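Side-chain contacts in stress-response A/B barrel domain-containing protein (Thermobifida fusca, PDB 3BGU), which is of unknown function but forms a dimer of ferredoxin-like subunits of the stress-responsive A/B barrel family and has nitrobenzene bound in a pocket in this crystal: residues 61-66 with 72-77; 32-37 with 103-108; 87-90 with 94-97. All coordinates share one frame; numbering follows the deposited sequence.

Contact 1: residues 61-66 with 72-77; sequences FGADLG and YDFAVV. With EDO (1,2-ethanediol), chain H.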
ATOM      1  N   PHE A  61      -2.398  -8.770  -1.796  1.00  3.21           N
ATOM      2  CA  PHE A  61      -3.325  -8.007  -2.605  1.00  3.99           C
ATOM      3  C   PHE A  61      -4.758  -8.360  -2.230  1.00  3.73           C
ATOM      4  O   PHE A  61      -5.020  -9.392  -1.598  1.00  4.14           O
ATOM      5  CB  PHE A  61      -3.119  -8.289  -4.103  1.00  3.47           C
ATOM      6  CG  PHE A  61      -3.075  -9.767  -4.422  1.00  2.60           C
ATOM      7  CD1 PHE A  61      -4.238 -10.506  -4.555  1.00  3.81           C
ATOM      8  CD2 PHE A  61      -1.863 -10.446  -4.525  1.00  3.33           C
ATOM      9  CE1 PHE A  61      -4.178 -11.889  -4.837  1.00  3.28           C
ATOM     10  CE2 PHE A  61      -1.826 -11.796  -4.774  1.00  7.83           C
ATOM     11  CZ  PHE A  61      -2.987 -12.539  -4.908  1.00  2.96           C
ATOM     12  N   GLY A  62      -5.666  -7.468  -2.592  1.00  2.82           N
ATOM     13  CA  GLY A  62      -7.068  -7.691  -2.289  1.00  3.62           C
ATOM     14  C   GLY A  62      -7.998  -6.556  -2.610  1.00  2.68           C
ATOM     15  O   GLY A  62      -7.573  -5.435  -2.942  1.00  3.14           O
ATOM     16  N   ALA A  63      -9.302  -6.890  -2.602  1.00  3.54           N
ATOM     17  CA  ALA A  63     -10.367  -5.941  -2.904  1.00  2.41           C
ATOM     18  C   ALA A  63     -10.656  -5.071  -1.690  1.00  2.88           C
ATOM     19  O   ALA A  63     -10.561  -5.509  -0.544  1.00  3.31           O
ATOM     20  CB  ALA A  63     -11.622  -6.652  -3.324  1.00  3.72           C
ATOM     21  N   ASP A  64     -11.075  -3.848  -1.979  1.00  2.60           N
ATOM     22  CA  ASP A  64     -11.433  -2.923  -0.906  1.00  3.92           C
ATOM     23  C   ASP A  64     -12.604  -3.489  -0.095  1.00  5.61           C
ATOM     24  O   ASP A  64     -13.525  -4.120  -0.666  1.00  4.41           O
ATOM     25  CB  ASP A  64     -11.813  -1.573  -1.489  1.00  2.68           C
ATOM     26  CG  ASP A  64     -12.129  -0.575  -0.405  1.00  2.60           C
ATOM     27  OD1 ASP A  64     -11.201  -0.283   0.356  1.00  2.65           O
ATOM     28  OD2 ASP A  64     -13.322  -0.228  -0.216  1.00  6.12           O
ATOM     29  N   LEU A  65     -12.595  -3.257   1.210  1.00  4.63           N
ATOM     30  CA  LEU A  65     -13.613  -3.825   2.116  1.00  3.99           C
ATOM     31  C   LEU A  65     -14.865  -2.979   2.315  1.00  6.26           C
ATOM     32  O   LEU A  65     -15.788  -3.411   3.049  1.00  7.23           O
ATOM     33  CB  LEU A  65     -12.965  -4.125   3.485  1.00  3.26           C
ATOM     34  CG  LEU A  65     -11.897  -5.173   3.576  1.00  4.06           C
ATOM     35  CD1 LEU A  65     -11.125  -5.183   4.889  1.00  5.92           C
ATOM     36  CD2 LEU A  65     -12.617  -6.510   3.343  1.00  8.65           C
ATOM     37  N   GLY A  66     -14.961  -1.834   1.644  1.00  5.07           N
ATOM     38  CA  GLY A  66     -16.145  -0.968   1.738  1.00  4.37           C
ATOM     39  C   GLY A  66     -16.273  -0.191   3.043  1.00  7.76           C
ATOM     40  O   GLY A  66     -17.376   0.278   3.413  1.00  8.13           O
ATOM     41  N   TYR A  72     -10.504   3.629  -3.223  1.00  2.14           N
ATOM     42  CA  TYR A  72     -10.329   2.897  -4.466  1.00  2.43           C
ATOM     43  C   TYR A  72     -10.783   1.470  -4.243  1.00  2.58           C
ATOM     44  O   TYR A  72     -11.264   1.145  -3.157  1.00  2.98           O
ATOM     45  CB  TYR A  72      -8.878   3.044  -4.965  1.00  4.36           C
ATOM     46  CG  TYR A  72      -8.658   4.205  -5.874  1.00  5.13           C
ATOM     47  CD1 TYR A  72      -9.475   5.318  -5.810  1.00  3.34           C
ATOM     48  CD2 TYR A  72      -7.641   4.183  -6.802  1.00  7.48           C
ATOM     49  CE1 TYR A  72      -9.302   6.368  -6.672  1.00 10.26           C
ATOM     50  CE2 TYR A  72      -7.436   5.241  -7.673  1.00  8.61           C
ATOM     51  CZ  TYR A  72      -8.297   6.341  -7.592  1.00 11.07           C
ATOM     52  OH  TYR A  72      -8.231   7.444  -8.438  1.00 11.54           O
ATOM     53  N   ASP A  73     -10.677   0.624  -5.275  1.00  2.47           N
ATOM     54  CA  ASP A  73     -11.342  -0.667  -5.274  1.00  2.55           C
ATOM     55  C   ASP A  73     -10.447  -1.851  -4.940  1.00  2.51           C
ATOM     56  O   ASP A  73     -10.963  -2.924  -4.645  1.00  3.43           O
ATOM     57  CB  ASP A  73     -11.945  -0.946  -6.659  1.00  2.58           C
ATOM     58  CG  ASP A  73     -13.023   0.043  -7.003  1.00  4.14           C
ATOM     59  OD1 ASP A  73     -14.055  -0.012  -6.333  1.00  5.00           O
ATOM     60  OD2 ASP A  73     -12.796   0.946  -7.841  1.00 11.01           O
ATOM     61  N   PHE A  74      -9.131  -1.715  -5.122  1.00  2.34           N
ATOM     62  CA  PHE A  74      -8.215  -2.861  -5.088  1.00  2.29           C
ATOM     63  C   PHE A  74      -6.794  -2.342  -4.820  1.00  2.60           C
ATOM     64  O   PHE A  74      -6.435  -1.266  -5.327  1.00  3.71           O
ATOM     65  CB  PHE A  74      -8.342  -3.654  -6.441  1.00  2.18           C
ATOM     66  CG  PHE A  74      -7.879  -5.068  -6.348  1.00  2.62           C
ATOM     67  CD1 PHE A  74      -6.545  -5.351  -6.451  1.00  2.16           C
ATOM     68  CD2 PHE A  74      -8.802  -6.107  -6.202  1.00  2.41           C
ATOM     69  CE1 PHE A  74      -6.077  -6.635  -6.375  1.00  2.89           C
ATOM     70  CE2 PHE A  74      -8.330  -7.427  -6.096  1.00  2.60           C
ATOM     71  CZ  PHE A  74      -6.955  -7.668  -6.168  1.00  5.77           C
ATOM     72  N   ALA A  75      -6.017  -3.150  -4.089  1.00  2.60           N
ATOM     73  CA  ALA A  75      -4.606  -2.881  -3.741  1.00  3.32           C
ATOM     74  C   ALA A  75      -3.734  -4.059  -4.120  1.00  3.51           C
ATOM     75  O   ALA A  75      -4.159  -5.234  -3.937  1.00  2.69           O
ATOM     76  CB  ALA A  75      -4.460  -2.614  -2.213  1.00  3.24           C
ATOM     77  N   VAL A  76      -2.536  -3.786  -4.630  0.50  2.20           N
ATOM     78  CA  VAL A  76      -1.465  -4.802  -4.673  0.50  2.62           C
ATOM     79  C   VAL A  76      -0.177  -4.211  -4.053  0.50  2.34           C
ATOM     80  O   VAL A  76       0.195  -3.068  -4.337  0.50  2.45           O
ATOM     81  CB  VAL A  76      -1.224  -5.343  -6.110  0.50  2.11           C
ATOM     82  CG1 VAL A  76      -0.816  -4.201  -7.031  0.50  2.55           C
ATOM     83  CG2 VAL A  76      -0.156  -6.450  -6.128  0.50  5.19           C
ATOM     84  N   VAL A  77       0.514  -5.017  -3.237  1.00  2.51           N
ATOM     85  CA  VAL A  77       1.755  -4.638  -2.545  1.00  4.80           C
ATOM     86  C   VAL A  77       2.802  -5.713  -2.854  1.00  3.85           C
ATOM     87  O   VAL A  77       2.510  -6.907  -2.811  1.00  5.65           O
ATOM     88  CB  VAL A  77       1.571  -4.556  -1.007  1.00  5.23           C
ATOM     89  CG1 VAL A  77       2.812  -3.947  -0.319  1.00  9.41           C
ATOM     90  CG2 VAL A  77       0.274  -3.799  -0.631  1.00  5.35           C
TER
HETATM   91  C1  EDO H 106      -3.162 -12.085  -1.096  1.00 10.40           C
HETATM   92  O1  EDO H 106      -2.710 -11.123  -0.135  1.00 10.31           O
HETATM   93  C2  EDO H 106      -1.982 -12.961  -1.457  1.00 21.76           C
HETATM   94  O2  EDO H 106      -1.721 -13.858  -0.383  1.00 19.36           O

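Contact 2: residues 32-37 with 103-108; sequences DTVTPD and APMLAD. With EDO (1,2-ethanediol), chain I.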
ATOM      1  N   ASP A  32     -16.405   1.257 -15.416  1.00 10.77           N
ATOM      2  CA  ASP A  32     -17.789   0.713 -15.434  1.00 14.47           C
ATOM      3  C   ASP A  32     -17.852  -0.676 -16.053  1.00 15.39           C
ATOM      4  O   ASP A  32     -18.810  -1.423 -15.854  1.00 19.07           O
ATOM      5  CB  ASP A  32     -18.715   1.610 -16.264  1.00 15.20           C
ATOM      6  CG  ASP A  32     -18.962   2.954 -15.617  1.00 23.46           C
ATOM      7  OD1 ASP A  32     -18.789   3.042 -14.400  1.00 15.95           O
ATOM      8  OD2 ASP A  32     -19.365   3.908 -16.325  1.00 37.75           O
ATOM      9  N   THR A  33     -16.836  -0.974 -16.847  1.00 14.92           N
ATOM     10  CA  THR A  33     -16.669  -2.265 -17.519  1.00 16.86           C
ATOM     11  C   THR A  33     -16.599  -3.451 -16.545  1.00 14.97           C
ATOM     12  O   THR A  33     -16.937  -4.569 -16.914  1.00 18.39           O
ATOM     13  CB  THR A  33     -15.382  -2.218 -18.400  1.00 16.01           C
ATOM     14  OG1 THR A  33     -15.744  -2.202 -19.785  1.00 25.08           O
ATOM     15  CG2 THR A  33     -14.382  -3.364 -18.079  1.00 14.40           C
ATOM     16  N   VAL A  34     -16.183  -3.203 -15.303  1.00  8.92           N
ATOM     17  CA  VAL A  34     -15.782  -4.299 -14.424  1.00  7.70           C
ATOM     18  C   VAL A  34     -16.913  -4.990 -13.622  1.00  6.41           C
ATOM     19  O   VAL A  34     -17.707  -4.326 -12.968  1.00 10.36           O
ATOM     20  CB  VAL A  34     -14.646  -3.839 -13.486  1.00  8.13           C
ATOM     21  CG1 VAL A  34     -14.296  -4.910 -12.468  1.00  6.46           C
ATOM     22  CG2 VAL A  34     -13.386  -3.459 -14.300  1.00  9.20           C
ATOM     23  N   THR A  35     -16.885  -6.324 -13.630  1.00  7.31           N
ATOM     24  CA  THR A  35     -17.837  -7.223 -12.953  1.00  5.46           C
ATOM     25  C   THR A  35     -17.131  -7.951 -11.781  1.00  5.45           C
ATOM     26  O   THR A  35     -15.897  -8.072 -11.750  1.00  6.72           O
ATOM     27  CB  THR A  35     -18.397  -8.294 -13.952  1.00  9.94           C
ATOM     28  OG1 THR A  35     -17.324  -9.160 -14.361  1.00 13.84           O
ATOM     29  CG2 THR A  35     -19.023  -7.647 -15.188  1.00  7.99           C
ATOM     30  N   PRO A  36     -17.894  -8.450 -10.791  1.00  4.46           N
ATOM     31  CA  PRO A  36     -17.283  -9.249  -9.740  1.00  4.87           C
ATOM     32  C   PRO A  36     -16.428 -10.427 -10.272  1.00  4.49           C
ATOM     33  O   PRO A  36     -15.293 -10.621  -9.758  1.00  7.38           O
ATOM     34  CB  PRO A  36     -18.461  -9.726  -8.880  1.00  6.88           C
ATOM     35  CG  PRO A  36     -19.645  -9.057  -9.428  1.00  7.11           C
ATOM     36  CD  PRO A  36     -19.329  -8.232 -10.579  1.00  4.99           C
ATOM     37  N   ASP A  37     -16.929 -11.162 -11.272  1.00  5.61           N
ATOM     38  CA  ASP A  37     -16.131 -12.261 -11.803  1.00  6.74           C
ATOM     39  C   ASP A  37     -14.772 -11.775 -12.353  1.00  6.65           C
ATOM     40  O   ASP A  37     -13.776 -12.489 -12.238  1.00  7.99           O
ATOM     41  CB  ASP A  37     -16.922 -13.063 -12.846  1.00  6.58           C
ATOM     42  CG  ASP A  37     -18.083 -13.860 -12.234  1.00 17.02           C
ATOM     43  OD1 ASP A  37     -18.206 -13.946 -10.985  1.00 23.22           O
ATOM     44  OD2 ASP A  37     -18.883 -14.419 -13.020  1.00 13.82           O
ATOM     45  N   ALA A 103      -5.089  -3.797 -17.214  1.00  4.25           N
ATOM     46  CA  ALA A 103      -5.141  -2.510 -17.924  1.00  4.76           C
ATOM     47  C   ALA A 103      -6.536  -2.089 -18.446  1.00  4.87           C
ATOM     48  O   ALA A 103      -6.977  -0.966 -18.208  1.00  5.81           O
ATOM     49  CB  ALA A 103      -4.085  -2.477 -19.032  1.00  2.65           C
ATOM     50  N   PRO A 104      -7.264  -2.980 -19.140  1.00  4.78           N
ATOM     51  CA  PRO A 104      -8.589  -2.613 -19.670  1.00  4.22           C
ATOM     52  C   PRO A 104      -9.655  -2.358 -18.604  1.00  7.06           C
ATOM     53  O   PRO A 104     -10.674  -1.739 -18.869  1.00  5.35           O
ATOM     54  CB  PRO A 104      -8.973  -3.822 -20.542  1.00  6.47           C
ATOM     55  CG  PRO A 104      -7.825  -4.700 -20.588  1.00 11.93           C
ATOM     56  CD  PRO A 104      -6.880  -4.346 -19.518  1.00  4.93           C
HETATM   57  N   MSE A 105      -9.388  -2.820 -17.391  1.00  4.91           N
HETATM   58  CA  MSE A 105     -10.309  -2.671 -16.285  1.00  5.15           C
HETATM   59  C   MSE A 105     -10.192  -1.347 -15.524  1.00  6.44           C
HETATM   60  O   MSE A 105     -11.068  -1.020 -14.698  1.00  7.24           O
HETATM   61  CB  MSE A 105     -10.029  -3.800 -15.322  1.00  3.43           C
HETATM   62  CG  MSE A 105     -10.168  -5.123 -15.948  1.00  3.92           C
HETATM   63 SE   MSE A 105      -9.668  -6.485 -14.683  0.75  7.82          SE
HETATM   64  CE  MSE A 105     -11.077  -6.305 -13.347  1.00  5.87           C
ATOM     65  N   LEU A 106      -9.152  -0.563 -15.805  1.00  4.96           N
ATOM     66  CA  LEU A 106      -8.803   0.588 -14.974  1.00  3.01           C
ATOM     67  C   LEU A 106      -9.507   1.882 -15.324  1.00  5.20           C
ATOM     68  O   LEU A 106      -9.545   2.271 -16.484  1.00  5.06           O
ATOM     69  CB  LEU A 106      -7.297   0.835 -15.034  1.00  4.70           C
ATOM     70  CG  LEU A 106      -6.434  -0.245 -14.356  1.00  3.68           C
ATOM     71  CD1 LEU A 106      -4.913  -0.002 -14.598  1.00  4.51           C
ATOM     72  CD2 LEU A 106      -6.701  -0.391 -12.873  1.00  5.70           C
ATOM     73  N   ALA A 107     -10.065   2.552 -14.309  1.00  6.69           N
ATOM     74  CA  ALA A 107     -10.459   3.948 -14.427  1.00  6.79           C
ATOM     75  C   ALA A 107      -9.305   4.805 -13.933  1.00  5.73           C
ATOM     76  O   ALA A 107      -9.018   5.883 -14.478  1.00  6.84           O
ATOM     77  CB  ALA A 107     -11.752   4.239 -13.636  1.00  5.68           C
ATOM     78  N   ASP A 108      -8.610   4.308 -12.904  1.00  4.46           N
ATOM     79  CA  ASP A 108      -7.422   4.921 -12.446  1.00  2.79           C
ATOM     80  C   ASP A 108      -6.499   3.936 -11.725  1.00  3.22           C
ATOM     81  O   ASP A 108      -6.930   2.888 -11.264  1.00  4.37           O
ATOM     82  CB  ASP A 108      -7.744   6.061 -11.526  1.00  4.57           C
ATOM     83  CG  ASP A 108      -6.555   6.892 -11.265  1.00 12.86           C
ATOM     84  OD1 ASP A 108      -5.673   7.016 -12.192  1.00 11.47           O
ATOM     85  OD2 ASP A 108      -6.503   7.402 -10.141  1.00 14.17           O
TER
HETATM   86  C1  EDO I 107      -2.191   8.359 -11.420  1.00  6.15           C
HETATM   87  O1  EDO I 107      -3.575   8.643 -11.314  1.00 15.24           O
HETATM   88  C2  EDO I 107      -1.195   9.506 -11.594  1.00 16.97           C
HETATM   89  O2  EDO I 107      -1.767  10.785 -11.961  1.00 17.48           O

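Contact 3: residues 87-90 with 94-97; sequences RAYQ and DHRA. With NBZ (nitrobenzene), chain N; EDO (1,2-ethanediol), chain D; EDO (1,2-ethanediol), chain E.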
ATOM      1  N   ARG A  87      13.387  -3.794 -11.150  1.00  3.11           N
ATOM      2  CA  ARG A  87      13.391  -3.790 -12.594  1.00  3.74           C
ATOM      3  C   ARG A  87      13.132  -5.192 -13.165  1.00  3.99           C
ATOM      4  O   ARG A  87      12.345  -5.376 -14.109  1.00  4.71           O
ATOM      5  CB  ARG A  87      14.705  -3.224 -13.126  1.00  6.43           C
ATOM      6  CG  ARG A  87      14.941  -1.705 -12.798  1.00 15.81           C
ATOM      7  CD  ARG A  87      13.653  -0.819 -12.758  1.00 27.09           C
ATOM      8  NE  ARG A  87      13.955   0.617 -12.622  1.00 29.43           N
ATOM      9  CZ  ARG A  87      13.050   1.585 -12.437  1.00 35.89           C
ATOM     10  NH1 ARG A  87      11.766   1.292 -12.356  1.00 38.27           N
ATOM     11  NH2 ARG A  87      13.433   2.867 -12.337  1.00 25.83           N
ATOM     12  N   ALA A  88      13.739  -6.210 -12.559  1.00  5.92           N
ATOM     13  CA  ALA A  88      13.526  -7.582 -13.020  1.00  3.22           C
ATOM     14  C   ALA A  88      12.029  -7.983 -12.890  1.00  2.65           C
ATOM     15  O   ALA A  88      11.497  -8.731 -13.716  1.00  8.05           O
ATOM     16  CB  ALA A  88      14.405  -8.536 -12.205  1.00  4.28           C
ATOM     17  N   TYR A  89      11.412  -7.543 -11.820  1.00  2.59           N
ATOM     18  CA  TYR A  89      10.024  -7.777 -11.543  1.00  3.43           C
ATOM     19  C   TYR A  89       9.156  -7.111 -12.619  1.00  4.49           C
ATOM     20  O   TYR A  89       8.293  -7.748 -13.205  1.00  5.35           O
ATOM     21  CB  TYR A  89       9.691  -7.214 -10.168  1.00  5.28           C
ATOM     22  CG  TYR A  89       8.257  -7.296  -9.677  1.00  2.67           C
ATOM     23  CD1 TYR A  89       7.699  -8.525  -9.210  1.00  2.57           C
ATOM     24  CD2 TYR A  89       7.474  -6.151  -9.692  1.00  9.68           C
ATOM     25  CE1 TYR A  89       6.401  -8.564  -8.716  1.00  2.85           C
ATOM     26  CE2 TYR A  89       6.191  -6.161  -9.186  1.00  4.85           C
ATOM     27  CZ  TYR A  89       5.650  -7.354  -8.737  1.00  6.03           C
ATOM     28  OH  TYR A  89       4.344  -7.341  -8.246  1.00  7.47           O
ATOM     29  N   GLN A  90       9.404  -5.835 -12.894  1.00  3.96           N
ATOM     30  CA  GLN A  90       8.673  -5.100 -13.936  1.00  4.77           C
ATOM     31  C   GLN A  90       8.735  -5.811 -15.309  1.00  6.60           C
ATOM     32  O   GLN A  90       7.811  -5.712 -16.091  1.00  5.55           O
ATOM     33  CB  GLN A  90       9.236  -3.680 -14.068  1.00  8.94           C
ATOM     34  CG  GLN A  90       8.959  -2.715 -12.940  1.00  9.08           C
ATOM     35  CD  GLN A  90       9.551  -1.360 -13.234  1.00 10.26           C
ATOM     36  OE1 GLN A  90      10.745  -1.245 -13.523  1.00 11.83           O
ATOM     37  NE2 GLN A  90       8.716  -0.318 -13.199  1.00  8.59           N
ATOM     38  N   ASP A  94       5.445 -12.903 -16.113  1.00  2.49           N
ATOM     39  CA  ASP A  94       4.240 -13.006 -15.279  1.00  3.24           C
ATOM     40  C   ASP A  94       3.653 -11.601 -15.100  1.00  3.13           C
ATOM     41  O   ASP A  94       2.431 -11.383 -15.128  1.00  2.39           O
ATOM     42  CB  ASP A  94       4.575 -13.475 -13.867  1.00  2.54           C
ATOM     43  CG  ASP A  94       4.783 -14.954 -13.705  1.00  4.64           C
ATOM     44  OD1 ASP A  94       4.910 -15.730 -14.671  1.00  6.01           O
ATOM     45  OD2 ASP A  94       4.741 -15.364 -12.524  1.00  4.14           O
ATOM     46  N   HIS A  95       4.544 -10.651 -14.805  1.00  2.61           N
ATOM     47  CA  HIS A  95       4.144  -9.322 -14.530  1.00  4.02           C
ATOM     48  C   HIS A  95       3.535  -8.621 -15.727  1.00  2.58           C
ATOM     49  O   HIS A  95       2.496  -7.964 -15.609  1.00  3.24           O
ATOM     50  CB  HIS A  95       5.344  -8.556 -13.979  1.00  2.68           C
ATOM     51  CG  HIS A  95       5.009  -7.180 -13.542  1.00  6.87           C
ATOM     52  ND1 HIS A  95       4.336  -6.935 -12.368  1.00  6.06           N
ATOM     53  CD2 HIS A  95       5.191  -5.981 -14.140  1.00  5.62           C
ATOM     54  CE1 HIS A  95       4.189  -5.628 -12.223  1.00  3.68           C
ATOM     55  NE2 HIS A  95       4.699  -5.024 -13.282  1.00  6.30           N
ATOM     56  N   ARG A  96       4.149  -8.778 -16.900  1.00  4.39           N
ATOM     57  CA  ARG A  96       3.576  -8.195 -18.092  1.00  3.35           C
ATOM     58  C   ARG A  96       2.220  -8.834 -18.395  1.00  4.06           C
ATOM     59  O   ARG A  96       1.292  -8.146 -18.780  1.00  5.77           O
ATOM     60  CB  ARG A  96       4.506  -8.343 -19.267  1.00  5.26           C
ATOM     61  CG  ARG A  96       5.806  -7.615 -19.141  1.00  9.40           C
ATOM     62  CD  ARG A  96       6.719  -7.845 -20.342  1.00 24.52           C
ATOM     63  NE  ARG A  96       6.962  -9.259 -20.637  1.00 33.01           N
ATOM     64  CZ  ARG A  96       6.387  -9.959 -21.624  1.00 37.01           C
ATOM     65  NH1 ARG A  96       5.498  -9.397 -22.441  1.00 38.79           N
ATOM     66  NH2 ARG A  96       6.699 -11.246 -21.782  1.00 28.70           N
ATOM     67  N   ALA A  97       2.066 -10.141 -18.155  1.00  5.32           N
ATOM     68  CA  ALA A  97       0.744 -10.777 -18.351  1.00  6.70           C
ATOM     69  C   ALA A  97      -0.308 -10.235 -17.372  1.00  5.63           C
ATOM     70  O   ALA A  97      -1.451  -9.994 -17.740  1.00  3.29           O
ATOM     71  CB  ALA A  97       0.865 -12.265 -18.219  1.00  4.69           C
TER
HETATM   72  C1  NBZ N 112       1.667  -4.719  -9.869  1.00  4.89           C
HETATM   73  C2  NBZ N 112       1.676  -6.104  -9.793  1.00  5.07           C
HETATM   74  C3  NBZ N 112       0.794  -6.855 -10.515  1.00  5.32           C
HETATM   75  C4  NBZ N 112      -0.056  -6.221 -11.398  1.00  5.78           C
HETATM   76  C5  NBZ N 112      -0.097  -4.833 -11.502  1.00  2.42           C
HETATM   77  C6  NBZ N 112       0.802  -4.060 -10.751  1.00  2.11           C
HETATM   78  N1  NBZ N 112       0.823  -2.650 -10.843  1.00  7.24           N
HETATM   79  O1  NBZ N 112      -0.042  -2.012 -11.458  1.00  2.61           O
HETATM   80  O2  NBZ N 112       1.716  -1.983 -10.270  1.00  2.45           O
HETATM   81  C1  EDO D 102       5.550  -0.856 -10.907  1.00  9.60           C
HETATM   82  O1  EDO D 102       5.875  -0.606 -12.297  1.00 10.43           O
HETATM   83  C2  EDO D 102       5.420  -2.340 -10.641  1.00  7.31           C
HETATM   84  O2  EDO D 102       4.265  -2.859 -11.261  1.00 11.21           O
HETATM   85  C1  EDO E 103       1.249  -9.975  -7.131  1.00  5.60           C
HETATM   86  O1  EDO E 103       0.968 -10.902  -8.201  1.00  2.43           O
HETATM   87  C2  EDO E 103       2.656 -10.321  -6.709  1.00  4.86           C
HETATM   88  O2  EDO E 103       3.608  -9.827  -7.624  1.00  6.56           O

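Contact 1: residues 61-66 with 72-77
Gly62 O is held by Ala75 N and by the CA-H of Phe74. It belongs to an antiparallel beta hairpin of the ferredoxin-like sheet, made of strands 56-63 and 74-81. Ala75 N donates to it at 3.0 Å in a nearly straight bond, and Phe74 CA approaches the same oxygen to 3.4 Å. The Phe74 ring lies under it, with Gly62 O over the ring centre, 3.4 Å from the ring plane. Phe74 CG sits anti to the backbone N (chi1 -158°), which lays the ring across the neighbouring strand. Gly62 CA also rests over that ring face in a CH-pi contact, 4.2 Å from the centroid. Gly62 N returns a bond to Ala75 O. Beyond the strand end, Asp64 N donates to Asp73 O at 2.8 Å, but from well above the carbonyl plane.

Phe61, Ala63, Phe74 and Val76 share the face that helix 36-48 packs on, where Phe74 reaches Ile43 and Leu46. Val76 also lines the nitrobenzene pocket. Ala75, on the other face, meets Phe114 of the second subunit, and Asp64 OD1 accepts from Gln113 N of that subunit. At the outer edge, Phe61 N points away from its partner strand and donates to O1 of an ethanediol at 2.9 Å. C1 of that ethanediol lies 3.7 Å above the plane of the Phe61 ring.

Contact 2: residues 32-37 with 103-108
At one end of the ferredoxin-like fold, the turn from helix 93-102 into strand 106-115 meets the loop before helix 36-48, with Val34 set against Met105. Met105 is a selenomethionine here. The two side chains cross at about a right angle, and both valine methyls take part. Val34 CG1, trans to N across chi1 (175°), touches Met105 CE at 3.6 Å. Val34 CG2 lies 3.5 Å from Met105 CB and 3.4 Å from Met105 O. The selenomethionine chain bends at its last torsion, which keeps CE beside the valine. Trp30 and Val42 also touch Met105. Thr33 adds a looser touch, its CG2 4.1 Å from Pro104 O. Next to Val34, Thr35 caps helix 36-48, and Gln38 OE1 accepts from Thr35 N.

Farther along, Ala107 and Asp108 form a classic beta bulge opposite Arg29. Asp108 OD1 accepts from O1 of an ethanediol at 2.8 Å, while OD2 probably bonds to Tyr72 OH. With an alanine in place of Asp108, Tyr72 OH would probably lose its carboxylate mate. No hydrogen bond links the two segments. The contact is methyl packing, some of it on carbonyl oxygens, and Asn31 supplies the polar tie, bonding to Pro104 O through ND2.

Contact 3: residues 87-90 with 94-97
Tyr89 and His95, both of the nitrobenzene pocket, converge on one carbon of the bound ligand. Tyr89 OH lies 3.3 Å from C2 of the nitrobenzene, and His95 CE1 lies 3.5 Å from the same C2. Their rings meet obliquely, with planes at 43° and centroids 4.7 Å apart. Tyr89 CE2 comes to 3.7 Å from His95 CE1, and Tyr89 CD2 lies over one face of the imidazole, offset toward its rim. The histidine CG is swung opposite the backbone N (chi1 -175°), which turns the ring back toward the preceding helix. There His95 CB packs on Tyr89 O at 3.2 Å, and His95 CD2 nears Gln90 O.

Tyr89 OH donates to O2 of one ethanediol at 2.7 Å. Gln90 NE2 donates to O1 of another in a nearly straight bond, and O2 of that second molecule lies at the edge of the His95 ring. Arg87 NH1 holds Gln90 OE1 at 3.0 Å, while Arg87 NH2 bonds to Leu67 O of the second subunit.

The contact spans the break between helices 82-91 and 93-102. Tyr89 touches strand 74-81 at Ala78 and Leu80, and Asp94 OD2 accepts from Ala51 N in the loop after helix 36-48.

Contact 1 is sheet chemistry: paired backbone bonds, with aromatic side chains on the helix-facing side and the second subunit on the other. Contacts 2 and 3 have no hydrogen bonds between their segments. Contact 2 is mostly apolar, at the periphery, with one buried residue, Met105. Contact 3 places two buried rings at the ligand. Contacts 1 and 3 share the nitrobenzene pocket, through Val76 in one and Tyr89 and His95 in the other, although their centres are about 20 Å apart. Contacts 1 and 2 reach the same sheet and touch through Tyr72 and Asp108. Along the chain, both contact 1 and contact 3 are nested inside the loop closed by contact 2.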